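Local coordinates for YrbA (Sinorhizobium meliloti 2011, PDB 5NFM), which binds divalent metal cations such as copper through two conserved histidines and belongs to the BolA-like family of small proteins, at residues Asp5-Ile10 and Ala17-Arg22; Glu38-Arg41 and Gln47-Gln50. All blocks are in the same frame, centred on the assembly; numbering follows the deposited sequence.

Overall arrangement
Contact 1 and contact 2 follow one another along this single chain of 75 residues: the first closes before the second opens. In contact 1 the N-terminal helix 5-13 lies on strand 18-23, an outermost strand of the three-stranded mixed sheet. In contact 2 the loop after strand 31-36, the middle strand, is fastened to helix 45-56. Their centres are about 15 Å apart and their nearest atoms about 6 Å, without touching. Ile10 of contact 1 and Phe40 of contact 2 both pack on Val52 of helix 45-56, so that this helix is common to both and probably links them through the core. The side chain of Ile21 in contact 1 is about 8 Å from the bound lithium ion.

Contact 1. Residues Asp5-Ile10 and Ala17-Arg22; sequences DIEDMI and ARVTIR
Ile10 meets Val19 methyl to methyl, with CG2 of Ile10 3.6 Å from CG2 of Val19, and one turn back Ile6 lays its CG2 on CD1 of Ile21 at 3.9 Å. Beside these two pairs, at the more exposed edge, Glu7 runs past the strand with its aliphatic part: its CB rests 3.9 Å from CG1 of Ile21, and its CG lies against CB and CG1 of Val19. With CG anti to the backbone N (chi1 178°) and the chain extended, the carboxylate reaches the strand's backbone, where two waters link it to main-chain amides. Water 1 gives a proton to OE1 of Glu7 and accepts from N of Ile21; water 2 does the same between OE2 and N of Val19. Here the first helix of the BolA-like fold packs on an outermost strand; the axes of 5-10 and 18-22 run nearly antiparallel (159°) and approach to 8.7 Å. Replacing Glu7 with an alanine would probably leave both waters without their carboxylate acceptor and strip the CG cover from Val19. Farther out, Val35 and Val52 back Ile10, Tyr31 and Met60 flank Ile6, and backbone bonds from Arg18, Thr20 and Arg22 tie the strand to strand 31-36.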
ATOM      1  N   ASP A   5      -8.108  -7.472  -1.553  1.00  3.58           N
ATOM      2  CA  ASP A   5      -7.480  -7.803  -0.278  1.00  4.36           C
ATOM      3  C   ASP A   5      -6.324  -6.861   0.038  1.00  3.37           C
ATOM      4  O   ASP A   5      -6.109  -6.512   1.203  1.00  3.60           O
ATOM      5  CB  ASP A   5      -6.987  -9.249  -0.264  1.00  5.01           C
ATOM      6  CG  ASP A   5      -8.094 -10.281  -0.034  1.00  6.09           C
ATOM      7  OD1 ASP A   5      -9.270  -9.932   0.250  1.00  7.02           O
ATOM      8  OD2 ASP A   5      -7.753 -11.481  -0.121  1.00  8.95           O
ATOM      9  N   ILE A   6      -5.551  -6.448  -0.971  1.00  3.55           N
ATOM     10  CA  ILE A   6      -4.459  -5.508  -0.716  1.00  3.20           C
ATOM     11  C   ILE A   6      -5.012  -4.224  -0.110  1.00  2.90           C
ATOM     12  O   ILE A   6      -4.538  -3.745   0.929  1.00  3.08           O
ATOM     13  CB  ILE A   6      -3.661  -5.233  -2.004  1.00  3.63           C
ATOM     14  CG1 ILE A   6      -2.972  -6.505  -2.516  1.00  4.53           C
ATOM     15  CG2 ILE A   6      -2.629  -4.137  -1.759  1.00  5.99           C
ATOM     16  CD1 ILE A   6      -2.438  -6.387  -3.930  1.00  6.68           C
ATOM     17  N   GLU A   7      -6.041  -3.661  -0.755  1.00  2.84           N
ATOM     18  CA  GLU A   7      -6.653  -2.433  -0.263  1.00  2.55           C
ATOM     19  C   GLU A   7      -7.209  -2.628   1.147  1.00  2.32           C
ATOM     20  O   GLU A   7      -6.983  -1.795   2.036  1.00  2.79           O
ATOM     21  CB  GLU A   7      -7.738  -1.970  -1.246  1.00  2.53           C
ATOM     22  CG  GLU A   7      -8.463  -0.719  -0.797  1.00  2.71           C
ATOM     23  CD  GLU A   7      -9.117   0.082  -1.920  1.00  3.04           C
ATOM     24  OE1 GLU A   7      -8.820  -0.178  -3.108  1.00  3.98           O
ATOM     25  OE2 GLU A   7      -9.917   0.991  -1.581  1.00  4.15           O
ATOM     26  N   ASP A   8      -7.926  -3.737   1.368  1.00  2.42           N
ATOM     27  CA  ASP A   8      -8.479  -4.019   2.692  1.00  2.48           C
ATOM     28  C   ASP A   8      -7.376  -4.044   3.748  1.00  2.75           C
ATOM     29  O   ASP A   8      -7.539  -3.490   4.844  1.00  3.64           O
ATOM     30  CB  ASP A   8      -9.195  -5.376   2.691  1.00  2.99           C
ATOM     31  CG  ASP A   8     -10.554  -5.370   1.984  1.00  3.43           C
ATOM     32  OD1 ASP A   8     -11.099  -4.297   1.666  1.00  3.70           O
ATOM     33  OD2 ASP A   8     -11.075  -6.494   1.783  1.00  4.55           O
ATOM     34  N   MET A   9      -6.264  -4.723   3.462  1.00  2.74           N
ATOM     35  CA  MET A   9      -5.218  -4.846   4.472  1.00  3.56           C
ATOM     36  C   MET A   9      -4.588  -3.492   4.775  1.00  3.06           C
ATOM     37  O   MET A   9      -4.297  -3.176   5.936  1.00  3.43           O
ATOM     38  CB  MET A   9      -4.175  -5.859   4.022  1.00  6.52           C
ATOM     39  CG  MET A   9      -4.720  -7.280   3.994  1.00 10.10           C
ATOM     40  SD  MET A   9      -3.421  -8.483   3.801  1.00 17.95           S
ATOM     41  CE  MET A   9      -2.732  -8.365   5.453  1.00 34.83           C
ATOM     42  N   ILE A  10      -4.370  -2.670   3.748  1.00  3.26           N
ATOM     43  CA  ILE A  10      -3.802  -1.350   3.993  1.00  3.77           C
ATOM     44  C   ILE A  10      -4.743  -0.521   4.854  1.00  4.14           C
ATOM     45  O   ILE A  10      -4.313   0.136   5.813  1.00  5.30           O
ATOM     46  CB  ILE A  10      -3.449  -0.648   2.670  1.00  3.30           C
ATOM     47  CG1 ILE A  10      -2.366  -1.437   1.928  1.00  3.84           C
ATOM     48  CG2 ILE A  10      -3.000   0.783   2.952  1.00  4.86           C
ATOM     49  CD1 ILE A  10      -2.086  -0.943   0.511  1.00  4.05           C
ATOM     50  N   ALA A  17      -6.646   5.734   5.930  1.00  4.23           N
ATOM     51  CA  ALA A  17      -5.940   5.870   4.666  1.00  3.68           C
ATOM     52  C   ALA A  17      -6.908   5.855   3.489  1.00  3.68           C
ATOM     53  O   ALA A  17      -7.924   5.158   3.493  1.00  4.92           O
ATOM     54  CB  ALA A  17      -4.940   4.729   4.495  1.00  4.45           C
ATOM     55  N   ARG A  18      -6.554   6.622   2.456  1.00  3.36           N
ATOM     56  CA  ARG A  18      -7.172   6.531   1.143  1.00  3.69           C
ATOM     57  C   ARG A  18      -6.247   5.709   0.257  1.00  3.10           C
ATOM     58  O   ARG A  18      -5.051   5.997   0.171  1.00  5.19           O
ATOM     59  CB  ARG A  18      -7.370   7.914   0.523  1.00  6.09           C
ATOM     60  CG  ARG A  18      -8.262   8.848   1.323  1.00 10.63           C
ATOM     61  CD  ARG A  18      -8.928   9.871   0.421  1.00 20.58           C
ATOM     62  NE  ARG A  18      -7.965  10.545  -0.444  1.00 15.63           N
ATOM     63  CZ  ARG A  18      -7.323  11.669  -0.133  1.00 16.48           C
ATOM     64  NH1 ARG A  18      -7.536  12.270   1.033  1.00 12.74           N
ATOM     65  NH2 ARG A  18      -6.465  12.193  -0.998  1.00 19.98           N
ATOM     66  N   VAL A  19      -6.796   4.699  -0.404  1.00  3.09           N
ATOM     67  CA  VAL A  19      -5.999   3.731  -1.148  1.00  2.81           C
ATOM     68  C   VAL A  19      -6.529   3.624  -2.571  1.00  3.66           C
ATOM     69  O   VAL A  19      -7.736   3.493  -2.784  1.00  5.37           O
ATOM     70  CB  VAL A  19      -6.026   2.357  -0.457  1.00  4.15           C
ATOM     71  CG1 VAL A  19      -5.219   1.337  -1.242  1.00  6.09           C
ATOM     72  CG2 VAL A  19      -5.521   2.478   0.969  1.00  6.85           C
ATOM     73  N   THR A  20      -5.606   3.638  -3.537  1.00  3.26           N
ATOM     74  CA  THR A  20      -5.902   3.401  -4.945  1.00  3.39           C
ATOM     75  C   THR A  20      -4.984   2.282  -5.423  1.00  3.56           C
ATOM     76  O   THR A  20      -3.763   2.448  -5.411  1.00  5.28           O
ATOM     77  CB  THR A  20      -5.644   4.680  -5.760  1.00  5.14           C
ATOM     78  OG1 THR A  20      -6.390   5.780  -5.209  1.00  6.91           O
ATOM     79  CG2 THR A  20      -6.007   4.494  -7.229  1.00  7.29           C
ATOM     80  N   ILE A  21      -5.558   1.145  -5.822  1.00  3.22           N
ATOM     81  CA  ILE A  21      -4.796  -0.026  -6.266  1.00  3.73           C
ATOM     82  C   ILE A  21      -5.011  -0.196  -7.763  1.00  3.22           C
ATOM     83  O   ILE A  21      -6.162  -0.275  -8.213  1.00  4.02           O
ATOM     84  CB  ILE A  21      -5.252  -1.315  -5.541  1.00  4.90           C
ATOM     85  CG1 ILE A  21      -5.119  -1.200  -4.014  1.00  5.26           C
ATOM     86  CG2 ILE A  21      -4.480  -2.542  -6.051  1.00  5.50           C
ATOM     87  CD1 ILE A  21      -3.734  -0.862  -3.523  1.00  7.51           C
ATOM     88  N   ARG A  22      -3.915  -0.311  -8.527  1.00  3.17           N
ATOM     89  CA  ARG A  22      -4.021  -0.735  -9.912  1.00  4.36           C
ATOM     90  C   ARG A  22      -3.189  -1.990 -10.125  1.00  3.38           C
ATOM     91  O   ARG A  22      -2.083  -2.138  -9.596  1.00  4.52           O
ATOM     92  CB  ARG A  22      -3.690   0.372 -10.916  1.00 12.54           C
ATOM     93  CG  ARG A  22      -2.243   0.668 -11.130  1.00 22.64           C
ATOM     94  CD  ARG A  22      -2.105   1.855 -12.076  1.00 12.58           C
ATOM     95  NE  ARG A  22      -0.712   2.154 -12.374  1.00 10.49           N
ATOM     96  CZ  ARG A  22      -0.049   1.716 -13.439  1.00  9.38           C
ATOM     97  NH1 ARG A  22      -0.634   0.952 -14.355  1.00 16.18           N
ATOM     98  NH2 ARG A  22       1.224   2.051 -13.594  1.00 12.66           N
TER
HETATM   99  O   HOH W   1      -8.393   1.034  -5.556  1.00  2.83           O
HETATM  100  O   HOH W   2      -9.671   3.960  -0.489  1.00 28.65           O

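Contact 2. Residues Glu38-Arg41 and Gln47-Gln50; sequences EAFR and QQHQ
Gln48 reaches from helix 45-56 across the ring of Phe40 to that residue's own carbonyl. Its CB sits over one face of the ring, 4.1 Å from the centroid and 12° off the normal, a CH-pi contact. Next along, CG has moved from the ring's centre toward its root and lies 3.7 Å from both CG and CB of Phe40. It is placed there by the first torsion, which sets CG beside the backbone N, and by the extended chain that follows. CD passes 3.8 Å from CB of Phe40, the amide plane tilted from the ring. At the tip, NE2 donates to O of Phe40 at 2.9 Å with an N-H...O angle of 159°; the acceptor lies close to the amide plane, whereas the donor stands above the carbonyl plane, 39° out of it. The other end of the amide, OE1, is hydrogen-bonded to OG1 of Thr71 on strand 67-72. The contact thus ties the 3-10 turn 38-40, in the connection between strand 31-36 and helix 45-56 of the BolA-like fold, to that helix, while Arg41, just after the turn, grips Glu38 side-on with NE and NH2 in a salt bridge. With one N-H of NE2 given to a main-chain oxygen and OE1 paired with Thr71, both ends of the buried amide are engaged, which should fix its rotation and hold its methylenes against Phe40.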
ATOM      1  N   GLU A  38      -2.883  10.635   6.959  1.00  2.81           N
ATOM      2  CA  GLU A  38      -2.367  11.699   7.816  1.00  2.61           C
ATOM      3  C   GLU A  38      -1.129  11.260   8.591  1.00  2.69           C
ATOM      4  O   GLU A  38      -0.218  12.074   8.818  1.00  2.88           O
ATOM      5  CB  GLU A  38      -3.466  12.182   8.763  1.00  3.08           C
ATOM      6  CG  GLU A  38      -3.049  13.393   9.595  1.00  2.95           C
ATOM      7  CD  GLU A  38      -2.690  14.607   8.750  1.00  2.82           C
ATOM      8  OE1 GLU A  38      -3.362  14.826   7.710  1.00  3.57           O
ATOM      9  OE2 GLU A  38      -1.735  15.334   9.125  1.00  2.93           O
ATOM     10  N   ALA A  39      -1.071   9.984   8.992  1.00  3.25           N
ATOM     11  CA  ALA A  39       0.073   9.480   9.740  1.00  3.92           C
ATOM     12  C   ALA A  39       1.367   9.569   8.938  1.00  3.38           C
ATOM     13  O   ALA A  39       2.455   9.460   9.516  1.00  4.97           O
ATOM     14  CB  ALA A  39      -0.183   8.032  10.152  1.00  5.89           C
ATOM     15  N   PHE A  40       1.277   9.765   7.620  1.00  2.39           N
ATOM     16  CA  PHE A  40       2.463   9.912   6.791  1.00  2.13           C
ATOM     17  C   PHE A  40       3.076  11.312   6.843  1.00  1.97           C
ATOM     18  O   PHE A  40       4.221  11.482   6.404  1.00  2.32           O
ATOM     19  CB  PHE A  40       2.117   9.588   5.337  1.00  1.89           C
ATOM     20  CG  PHE A  40       1.792   8.127   5.064  1.00  2.04           C
ATOM     21  CD1 PHE A  40       2.064   7.107   5.969  1.00  2.77           C
ATOM     22  CD2 PHE A  40       1.223   7.792   3.844  1.00  2.53           C
ATOM     23  CE1 PHE A  40       1.764   5.781   5.649  1.00  3.30           C
ATOM     24  CE2 PHE A  40       0.934   6.470   3.519  1.00  3.11           C
ATOM     25  CZ  PHE A  40       1.198   5.468   4.425  1.00  3.44           C
ATOM     26  N   ARG A  41       2.349  12.322   7.327  1.00  2.18           N
ATOM     27  CA  ARG A  41       2.873  13.682   7.261  1.00  1.96           C
ATOM     28  C   ARG A  41       4.111  13.804   8.144  1.00  2.02           C
ATOM     29  O   ARG A  41       4.086  13.426   9.319  1.00  2.54           O
ATOM     30  CB  ARG A  41       1.808  14.704   7.665  1.00  2.02           C
ATOM     31  CG  ARG A  41       2.066  16.082   7.059  1.00  2.02           C
ATOM     32  CD  ARG A  41       1.000  17.110   7.434  1.00  2.24           C
ATOM     33  NE  ARG A  41      -0.352  16.694   7.067  1.00  2.39           N
ATOM     34  CZ  ARG A  41      -0.906  16.857   5.867  1.00  2.28           C
ATOM     35  NH1 ARG A  41      -0.247  17.443   4.867  1.00  2.49           N
ATOM     36  NH2 ARG A  41      -2.147  16.426   5.667  1.00  3.10           N
ATOM     37  N   GLN A  47      10.095   5.774   5.318  1.00  1.67           N
ATOM     38  CA  GLN A  47       9.302   5.505   6.520  1.00  1.64           C
ATOM     39  C   GLN A  47       7.838   5.212   6.184  1.00  1.65           C
ATOM     40  O   GLN A  47       7.208   4.339   6.805  1.00  1.98           O
ATOM     41  CB  GLN A  47       9.381   6.700   7.475  1.00  2.05           C
ATOM     42  CG  GLN A  47      10.738   6.860   8.147  1.00  2.35           C
ATOM     43  CD  GLN A  47      10.873   8.170   8.904  1.00  2.75           C
ATOM     44  OE1 GLN A  47      10.271   9.188   8.550  1.00  2.67           O
ATOM     45  NE2 GLN A  47      11.707   8.160   9.927  1.00  4.82           N
ATOM     46  N   GLN A  48       7.271   5.954   5.231  1.00  1.54           N
ATOM     47  CA  GLN A  48       5.887   5.723   4.823  1.00  1.56           C
ATOM     48  C   GLN A  48       5.739   4.341   4.199  1.00  1.50           C
ATOM     49  O   GLN A  48       4.788   3.601   4.486  1.00  1.84           O
ATOM     50  CB  GLN A  48       5.457   6.795   3.814  1.00  1.73           C
ATOM     51  CG  GLN A  48       5.441   8.197   4.396  1.00  1.89           C
ATOM     52  CD  GLN A  48       5.387   9.293   3.336  1.00  1.54           C
ATOM     53  OE1 GLN A  48       5.584   9.044   2.142  1.00  2.13           O
ATOM     54  NE2 GLN A  48       5.123  10.518   3.770  1.00  2.15           N
ATOM     55  N   HIS A  49       6.669   3.993   3.309  1.00  1.57           N
ATOM     56  CA  HIS A  49       6.584   2.693   2.656  1.00  1.51           C
ATOM     57  C   HIS A  49       6.725   1.567   3.671  1.00  1.66           C
ATOM     58  O   HIS A  49       6.039   0.544   3.562  1.00  1.86           O
ATOM     59  CB  HIS A  49       7.594   2.597   1.515  1.00  1.89           C
ATOM     60  CG  HIS A  49       7.298   3.565   0.418  1.00  2.29           C
ATOM     61  ND1 HIS A  49       8.010   3.612  -0.757  1.00  2.87           N
ATOM     62  CD2 HIS A  49       6.372   4.556   0.352  1.00  2.35           C
ATOM     63  CE1 HIS A  49       7.528   4.597  -1.499  1.00  3.33           C
ATOM     64  NE2 HIS A  49       6.542   5.192  -0.848  1.00  2.83           N
ATOM     65  N   GLN A  50       7.566   1.755   4.697  1.00  1.62           N
ATOM     66  CA  GLN A  50       7.664   0.765   5.767  1.00  1.63           C
ATOM     67  C   GLN A  50       6.298   0.503   6.405  1.00  1.69           C
ATOM     68  O   GLN A  50       5.958  -0.647   6.721  1.00  1.94           O
ATOM     69  CB  GLN A  50       8.677   1.230   6.823  1.00  1.65           C
ATOM     70  CG  GLN A  50       8.888   0.219   7.946  1.00  1.83           C
ATOM     71  CD  GLN A  50       9.522  -1.057   7.422  1.00  1.74           C
ATOM     72  OE1 GLN A  50      10.636  -1.024   6.875  1.00  1.92           O
ATOM     73  NE2 GLN A  50       8.825  -2.180   7.557  1.00  2.51           N
TER